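Local coordinates for protein cytosolic phospholipase A2 delta (Homo sapiens, PDB 5IZ5) that hydrolyses glycerophospholipids at the sn-2 position in a calcium-dependent manner, preferring linoleic acid there, at residues E188-L193 and S224-S229; E256-V261 and G268-L273. The protein carries 3 engineered substitutions. One frame throughout, in Å; residues are numbered along the deposited sequence.

Interaction 1 (E188-L193 and S224-S229); sequences ELELVL and SGRLRS
In the four-stranded antiparallel sheet of what is probably a second C2-type domain, the two inner strands meet: E188, E190 and V192 pair with R228, R226 and S224 as hydrogen-bonded pairs, and L189 and L191 face L227 and G225 as non-hydrogen-bonded ones. Six backbone bonds join the strands. The bond from R226 N to E190 O is the longest, at 3.2 Å, and the least straight, with 145° at the hydrogen. CA-H...O contacts fill in between, such as G225 CA to E190 O at 3.4 Å. On the face carrying the leucines, L227 swings CD1 over the neighbouring strand, against L189 CA at 3.4 Å and L189 CB just beyond. L191 lays CD2 near G225 CA; this buried side continues onto F211 and F213 of strand 210-216, which belongs to the other sheet. The opposite face is largely polar, with V192 as its apolar member. E190 places CG anti to its backbone N (chi1 169°) and runs extended beyond it; the E190 and R228 side chains cross obliquely, carboxylate and guanidinium planes 73° apart. E190 OE1 lies 3.3 Å from R228 NH1, a salt bridge of charges alone, since no N-H points at the oxygen, while OE2 sits over one face of the same guanidinium. E190 OE2 is also 4.5 Å from R226 NE, beyond a salt bridge, and may ease the charge there. An alanine here takes the carboxylate away, and the R228 guanidinium, without its charged mate, would probably be freer to turn. Farther along the same face, S224 OG comes within 3.4 Å of V192 CB.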
ATOM      1  N   GLU B 188     -14.197 -19.769 -32.664  1.00 66.47           N
ATOM      2  CA  GLU B 188     -13.791 -19.266 -31.361  1.00 63.40           C
ATOM      3  C   GLU B 188     -14.455 -20.091 -30.254  1.00 58.20           C
ATOM      4  O   GLU B 188     -15.680 -20.166 -30.180  1.00 55.19           O
ATOM      5  CB  GLU B 188     -14.174 -17.792 -31.228  1.00 65.74           C
ATOM      6  CG  GLU B 188     -13.195 -16.980 -30.397  1.00 69.49           C
ATOM      7  CD  GLU B 188     -13.619 -15.533 -30.221  1.00 72.94           C
ATOM      8  OE1 GLU B 188     -14.693 -15.147 -30.735  1.00 74.03           O
ATOM      9  OE2 GLU B 188     -12.871 -14.779 -29.562  1.00 78.43           O
ATOM     10  N   LEU B 189     -13.639 -20.718 -29.412  1.00 55.28           N
ATOM     11  CA  LEU B 189     -14.120 -21.441 -28.232  1.00 53.19           C
ATOM     12  C   LEU B 189     -14.333 -20.469 -27.077  1.00 52.27           C
ATOM     13  O   LEU B 189     -13.420 -19.722 -26.724  1.00 52.89           O
ATOM     14  CB  LEU B 189     -13.102 -22.502 -27.807  1.00 54.31           C
ATOM     15  CG  LEU B 189     -13.376 -23.253 -26.496  1.00 54.98           C
ATOM     16  CD1 LEU B 189     -14.624 -24.122 -26.588  1.00 55.65           C
ATOM     17  CD2 LEU B 189     -12.176 -24.105 -26.113  1.00 55.10           C
ATOM     18  N   GLU B 190     -15.524 -20.486 -26.486  1.00 49.96           N
ATOM     19  CA  GLU B 190     -15.814 -19.669 -25.301  1.00 49.59           C
ATOM     20  C   GLU B 190     -16.097 -20.564 -24.097  1.00 49.31           C
ATOM     21  O   GLU B 190     -17.048 -21.351 -24.121  1.00 47.44           O
ATOM     22  CB  GLU B 190     -17.002 -18.737 -25.545  1.00 50.25           C
ATOM     23  CG  GLU B 190     -17.512 -18.049 -24.282  1.00 53.03           C
ATOM     24  CD  GLU B 190     -18.647 -17.080 -24.538  1.00 56.37           C
ATOM     25  OE1 GLU B 190     -18.376 -15.934 -24.945  1.00 61.81           O
ATOM     26  OE2 GLU B 190     -19.813 -17.461 -24.312  1.00 59.99           O
ATOM     27  N   LEU B 191     -15.273 -20.422 -23.055  1.00 46.83           N
ATOM     28  CA  LEU B 191     -15.437 -21.146 -21.793  1.00 45.30           C
ATOM     29  C   LEU B 191     -15.847 -20.180 -20.689  1.00 44.55           C
ATOM     30  O   LEU B 191     -15.201 -19.147 -20.487  1.00 45.90           O
ATOM     31  CB  LEU B 191     -14.132 -21.826 -21.391  1.00 45.62           C
ATOM     32  CG  LEU B 191     -13.549 -22.834 -22.376  1.00 47.08           C
ATOM     33  CD1 LEU B 191     -12.150 -23.235 -21.944  1.00 47.33           C
ATOM     34  CD2 LEU B 191     -14.445 -24.058 -22.495  1.00 48.96           C
ATOM     35  N   VAL B 192     -16.918 -20.515 -19.979  1.00 42.25           N
ATOM     36  CA  VAL B 192     -17.426 -19.670 -18.907  1.00 41.56           C
ATOM     37  C   VAL B 192     -17.554 -20.483 -17.633  1.00 43.20           C
ATOM     38  O   VAL B 192     -18.126 -21.577 -17.643  1.00 41.30           O
ATOM     39  CB  VAL B 192     -18.807 -19.085 -19.252  1.00 41.91           C
ATOM     40  CG1 VAL B 192     -19.250 -18.088 -18.190  1.00 40.91           C
ATOM     41  CG2 VAL B 192     -18.780 -18.414 -20.618  1.00 42.29           C
ATOM     42  N   LEU B 193     -17.023 -19.936 -16.539  1.00 43.29           N
ATOM     43  CA  LEU B 193     -17.140 -20.543 -15.224  1.00 42.67           C
ATOM     44  C   LEU B 193     -17.479 -19.441 -14.232  1.00 44.46           C
ATOM     45  O   LEU B 193     -16.585 -18.797 -13.665  1.00 45.08           O
ATOM     46  CB  LEU B 193     -15.841 -21.276 -14.865  1.00 42.36           C
ATOM     47  CG  LEU B 193     -15.656 -21.964 -13.502  1.00 42.29           C
ATOM     48  CD1 LEU B 193     -16.951 -22.309 -12.792  1.00 42.34           C
ATOM     49  CD2 LEU B 193     -14.771 -23.197 -13.640  1.00 41.18           C
ATOM     50  N   SER B 224     -19.463 -23.868 -18.692  1.00 53.94           N
ATOM     51  CA  SER B 224     -20.154 -23.968 -19.976  1.00 54.34           C
ATOM     52  C   SER B 224     -19.183 -23.706 -21.121  1.00 56.40           C
ATOM     53  O   SER B 224     -18.306 -22.845 -21.016  1.00 55.69           O
ATOM     54  CB  SER B 224     -21.328 -23.001 -20.039  1.00 53.97           C
ATOM     55  OG  SER B 224     -20.881 -21.663 -20.101  1.00 57.38           O
ATOM     56  N   GLY B 225     -19.344 -24.463 -22.205  1.00 58.37           N
ATOM     57  CA  GLY B 225     -18.452 -24.404 -23.360  1.00 57.92           C
ATOM     58  C   GLY B 225     -19.229 -24.364 -24.663  1.00 58.57           C
ATOM     59  O   GLY B 225     -20.240 -25.055 -24.819  1.00 57.07           O
ATOM     60  N   ARG B 226     -18.747 -23.568 -25.609  1.00 56.95           N
ATOM     61  CA  ARG B 226     -19.391 -23.475 -26.915  1.00 58.91           C
ATOM     62  C   ARG B 226     -18.444 -22.934 -27.978  1.00 58.57           C
ATOM     63  O   ARG B 226     -17.458 -22.248 -27.671  1.00 54.88           O
ATOM     64  CB  ARG B 226     -20.669 -22.634 -26.863  1.00 61.37           C
ATOM     65  CG  ARG B 226     -20.463 -21.193 -26.417  1.00 64.66           C
ATOM     66  CD  ARG B 226     -21.321 -20.217 -27.208  1.00 69.31           C
ATOM     67  NE  ARG B 226     -22.647 -20.046 -26.610  1.00 74.23           N
ATOM     68  CZ  ARG B 226     -23.807 -20.472 -27.126  1.00 77.84           C
ATOM     69  NH1 ARG B 226     -23.869 -21.134 -28.283  1.00 78.65           N
ATOM     70  NH2 ARG B 226     -24.931 -20.227 -26.461  1.00 78.92           N
ATOM     71  N   LEU B 227     -18.761 -23.256 -29.228  1.00 57.95           N
ATOM     72  CA  LEU B 227     -18.004 -22.785 -30.382  1.00 58.88           C
ATOM     73  C   LEU B 227     -18.823 -21.775 -31.172  1.00 61.22           C
ATOM     74  O   LEU B 227     -19.990 -22.018 -31.471  1.00 61.26           O
ATOM     75  CB  LEU B 227     -17.629 -23.963 -31.283  1.00 57.29           C
ATOM     76  CG  LEU B 227     -16.219 -24.565 -31.251  1.00 56.70           C
ATOM     77  CD1 LEU B 227     -15.281 -23.944 -30.226  1.00 57.32           C
ATOM     78  CD2 LEU B 227     -16.290 -26.075 -31.069  1.00 55.56           C
ATOM     79  N   ARG B 228     -18.194 -20.649 -31.506  1.00 67.76           N
ATOM     80  CA  ARG B 228     -18.819 -19.586 -32.293  1.00 74.07           C
ATOM     81  C   ARG B 228     -18.020 -19.296 -33.561  1.00 78.27           C
ATOM     82  O   ARG B 228     -16.786 -19.414 -33.569  1.00 76.86           O
ATOM     83  CB  ARG B 228     -18.912 -18.302 -31.471  1.00 76.68           C
ATOM     84  CG  ARG B 228     -20.293 -18.031 -30.891  1.00 79.31           C
ATOM     85  CD  ARG B 228     -20.248 -17.042 -29.728  1.00 82.02           C
ATOM     86  NE  ARG B 228     -21.264 -17.358 -28.724  1.00 85.29           N
ATOM     87  CZ  ARG B 228     -21.446 -16.684 -27.589  1.00 89.91           C
ATOM     88  NH1 ARG B 228     -20.690 -15.625 -27.297  1.00 91.35           N
ATOM     89  NH2 ARG B 228     -22.394 -17.067 -26.739  1.00 89.50           N
ATOM     90  N   SER B 229     -18.739 -18.889 -34.611  1.00 84.89           N
ATOM     91  CA  SER B 229     -18.137 -18.425 -35.859  1.00 89.91           C
ATOM     92  C   SER B 229     -18.869 -17.179 -36.372  1.00 94.01           C
ATOM     93  O   SER B 229     -19.937 -16.816 -35.862  1.00 94.48           O
ATOM     94  CB  SER B 229     -18.152 -19.525 -36.922  1.00 89.80           C
ATOM     95  OG  SER B 229     -19.413 -19.609 -37.560  1.00 89.39           O
TER

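Interaction 2 (E256-V261 and G268-L273)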
ATOM      1  N   GLU B 256     -12.660 -36.163 -13.920  1.00 91.87           N
ATOM      2  CA  GLU B 256     -12.114 -36.052 -15.261  1.00 90.15           C
ATOM      3  C   GLU B 256     -13.204 -36.337 -16.278  1.00 86.76           C
ATOM      4  O   GLU B 256     -13.783 -37.421 -16.277  1.00 89.64           O
ATOM      5  CB  GLU B 256     -10.965 -37.051 -15.408  1.00 91.25           C
ATOM      6  CG  GLU B 256     -10.027 -36.795 -16.589  1.00 93.16           C
ATOM      7  CD  GLU B 256      -8.555 -37.034 -16.253  1.00 94.62           C
ATOM      8  OE1 GLU B 256      -8.255 -37.695 -15.236  1.00 93.44           O
ATOM      9  OE2 GLU B 256      -7.682 -36.551 -17.008  1.00 96.57           O
ATOM     10  N   VAL B 257     -13.481 -35.361 -17.138  1.00 83.95           N
ATOM     11  CA  VAL B 257     -14.532 -35.495 -18.140  1.00 79.58           C
ATOM     12  C   VAL B 257     -13.962 -35.225 -19.522  1.00 76.37           C
ATOM     13  O   VAL B 257     -13.042 -34.417 -19.680  1.00 71.37           O
ATOM     14  CB  VAL B 257     -15.707 -34.536 -17.851  1.00 78.54           C
ATOM     15  CG1 VAL B 257     -16.678 -34.473 -19.023  1.00 78.95           C
ATOM     16  CG2 VAL B 257     -16.435 -34.976 -16.594  1.00 78.68           C
ATOM     17  N   THR B 258     -14.504 -35.941 -20.506  1.00 74.54           N
ATOM     18  CA  THR B 258     -14.249 -35.685 -21.911  1.00 73.46           C
ATOM     19  C   THR B 258     -15.585 -35.379 -22.542  1.00 74.50           C
ATOM     20  O   THR B 258     -16.557 -36.109 -22.343  1.00 75.02           O
ATOM     21  CB  THR B 258     -13.666 -36.901 -22.644  1.00 72.18           C
ATOM     22  OG1 THR B 258     -12.570 -37.427 -21.900  1.00 72.33           O
ATOM     23  CG2 THR B 258     -13.195 -36.512 -24.051  1.00 71.37           C
ATOM     24  N   MET B 259     -15.646 -34.301 -23.302  1.00 79.88           N
ATOM     25  CA  MET B 259     -16.824 -34.064 -24.116  1.00 83.45           C
ATOM     26  C   MET B 259     -16.479 -33.382 -25.420  1.00 78.95           C
ATOM     27  O   MET B 259     -15.446 -32.714 -25.560  1.00 76.87           O
ATOM     28  CB  MET B 259     -17.890 -33.275 -23.360  1.00 91.58           C
ATOM     29  CG  MET B 259     -18.973 -34.148 -22.739  1.00 98.10           C
ATOM     30  SD  MET B 259     -20.345 -33.218 -22.019  1.00110.91           S
ATOM     31  CE  MET B 259     -21.179 -34.488 -21.072  1.00106.17           C
ATOM     32  N   ASP B 260     -17.375 -33.580 -26.373  1.00 75.77           N
ATOM     33  CA  ASP B 260     -17.205 -33.063 -27.705  1.00 71.93           C
ATOM     34  C   ASP B 260     -18.100 -31.840 -27.862  1.00 66.50           C
ATOM     35  O   ASP B 260     -19.320 -31.947 -27.798  1.00 64.23           O
ATOM     36  CB  ASP B 260     -17.544 -34.152 -28.721  1.00 72.69           C
ATOM     37  CG  ASP B 260     -16.641 -35.374 -28.594  1.00 72.73           C
ATOM     38  OD1 ASP B 260     -17.149 -36.504 -28.732  1.00 77.78           O
ATOM     39  OD2 ASP B 260     -15.428 -35.214 -28.344  1.00 70.87           O
ATOM     40  N   VAL B 261     -17.478 -30.676 -28.045  1.00 62.56           N
ATOM     41  CA  VAL B 261     -18.203 -29.420 -28.188  1.00 58.37           C
ATOM     42  C   VAL B 261     -18.608 -29.332 -29.648  1.00 54.65           C
ATOM     43  O   VAL B 261     -17.743 -29.360 -30.518  1.00 54.93           O
ATOM     44  CB  VAL B 261     -17.326 -28.199 -27.821  1.00 58.04           C
ATOM     45  CG1 VAL B 261     -18.125 -26.903 -27.903  1.00 57.63           C
ATOM     46  CG2 VAL B 261     -16.753 -28.356 -26.429  1.00 59.62           C
ATOM     47  N   GLY B 268     -17.788 -32.275 -33.941  1.00 78.34           N
ATOM     48  CA  GLY B 268     -17.442 -31.911 -32.563  1.00 76.63           C
ATOM     49  C   GLY B 268     -15.949 -31.777 -32.323  1.00 74.16           C
ATOM     50  O   GLY B 268     -15.141 -32.409 -33.008  1.00 71.68           O
ATOM     51  N   VAL B 269     -15.596 -30.951 -31.340  1.00 71.81           N
ATOM     52  CA  VAL B 269     -14.205 -30.725 -30.947  1.00 68.91           C
ATOM     53  C   VAL B 269     -14.047 -31.290 -29.548  1.00 66.38           C
ATOM     54  O   VAL B 269     -14.838 -30.977 -28.660  1.00 65.32           O
ATOM     55  CB  VAL B 269     -13.836 -29.232 -30.948  1.00 70.27           C
ATOM     56  CG1 VAL B 269     -12.437 -29.023 -30.383  1.00 70.33           C
ATOM     57  CG2 VAL B 269     -13.923 -28.666 -32.357  1.00 71.29           C
ATOM     58  N   ARG B 270     -13.025 -32.118 -29.356  1.00 65.03           N
ATOM     59  CA  ARG B 270     -12.878 -32.891 -28.129  1.00 68.86           C
ATOM     60  C   ARG B 270     -12.091 -32.111 -27.082  1.00 70.02           C
ATOM     61  O   ARG B 270     -10.934 -31.763 -27.314  1.00 69.95           O
ATOM     62  CB  ARG B 270     -12.169 -34.212 -28.434  1.00 71.07           C
ATOM     63  CG  ARG B 270     -12.253 -35.258 -27.331  1.00 74.57           C
ATOM     64  CD  ARG B 270     -11.600 -36.561 -27.776  1.00 77.34           C
ATOM     65  NE  ARG B 270     -12.103 -37.726 -27.049  1.00 78.77           N
ATOM     66  CZ  ARG B 270     -13.258 -38.345 -27.300  1.00 77.72           C
ATOM     67  NH1 ARG B 270     -14.071 -37.921 -28.266  1.00 78.21           N
ATOM     68  NH2 ARG B 270     -13.611 -39.399 -26.568  1.00 76.24           N
ATOM     69  N   LEU B 271     -12.719 -31.834 -25.939  1.00 70.51           N
ATOM     70  CA  LEU B 271     -12.031 -31.215 -24.812  1.00 73.21           C
ATOM     71  C   LEU B 271     -11.980 -32.167 -23.639  1.00 70.99           C
ATOM     72  O   LEU B 271     -12.913 -32.931 -23.403  1.00 67.77           O
ATOM     73  CB  LEU B 271     -12.725 -29.922 -24.372  1.00 75.27           C
ATOM     74  CG  LEU B 271     -12.347 -28.619 -25.059  1.00 76.51           C
ATOM     75  CD1 LEU B 271     -11.715 -28.796 -26.421  1.00 77.47           C
ATOM     76  CD2 LEU B 271     -13.567 -27.743 -25.196  1.00 77.54           C
ATOM     77  N   GLN B 272     -10.883 -32.088 -22.897  1.00 72.06           N
ATOM     78  CA  GLN B 272     -10.698 -32.884 -21.698  1.00 73.32           C
ATOM     79  C   GLN B 272     -10.522 -31.965 -20.503  1.00 70.32           C
ATOM     80  O   GLN B 272      -9.648 -31.096 -20.482  1.00 66.62           O
ATOM     81  CB  GLN B 272      -9.508 -33.824 -21.862  1.00 76.03           C
ATOM     82  CG  GLN B 272      -9.777 -34.909 -22.890  1.00 78.56           C
ATOM     83  CD  GLN B 272      -8.591 -35.820 -23.138  1.00 82.10           C
ATOM     84  OE1 GLN B 272      -8.098 -35.939 -24.264  1.00 85.80           O
ATOM     85  NE2 GLN B 272      -8.122 -36.466 -22.085  1.00 83.79           N
ATOM     86  N   LEU B 273     -11.360 -32.131 -19.494  1.00 69.51           N
ATOM     87  CA  LEU B 273     -11.137 -31.313 -18.314  1.00 72.93           C
ATOM     88  C   LEU B 273     -11.091 -32.102 -17.019  1.00 74.62           C
ATOM     89  O   LEU B 273     -11.785 -33.111 -16.852  1.00 72.65           O
ATOM     90  CB  LEU B 273     -12.054 -30.079 -18.239  1.00 73.84           C
ATOM     91  CG  LEU B 273     -13.558 -30.042 -18.057  1.00 75.31           C
ATOM     92  CD1 LEU B 273     -14.291 -30.755 -19.175  1.00 77.47           C
ATOM     93  CD2 LEU B 273     -13.967 -30.575 -16.699  1.00 75.74           C
TER
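R270 reaches across to D260 and T258 on one face of the antiparallel hairpin formed by strands 255-263 and 266-277. Its CB starts 3.4 Å from D260 OD2, and CG, anti to the backbone N (chi1 -166°), touches both that oxygen and T258 CG2. CD lies about equally near the same two atoms. The chain stays extended to NE, which lies 3.4 Å from T258 CG2; the methyl sits over one face of the guanidinium, near CZ and NH2 as well. At the tip, R270 NH1 makes a salt bridge to D260 OD2 at 3.0 Å, with the carboxylate and guanidinium planes 45° apart. Beside this, Q272 CG runs alongside T258 OG1 and CG2. The other face is apolar: V261 CG2 presses on L271 CD2 at 3.5 Å, tighter than usual for two carbons, and L271 packs on V170 and L172 of strand 160-172. Backbone bonds link V257 with L273, M259 with L271 and V261 with V269, two to each pair. The hairpin is thus two-sided: V261, L271 and L273 are buried on one face, while on the exposed side the T258 methyl covers a guanidinium face and D260 is likely to balance the charge of R270.

In the fold
From the N terminus, strand 160-172, which later pairs with strand 266-277, comes first; strand 188-193 follows. The chain passes through strands 200-204 and 210-216 before strand 221-228 returns to close interaction 1, with 30 residues between the paired segments. Strand 244-248 follows at the edge of that four-stranded sheet. Interaction 2 opens only afterwards and closes a short hairpin, with six residues between its segments, so the two are in series, neither nested nor crossed. They belong to different sheets; the centres of interaction 1 and interaction 2 lie about 12 Å apart. L227 CD2 meets V269 CG2 at 3.7 Å, joining the two sheets through the apolar interior of the domain.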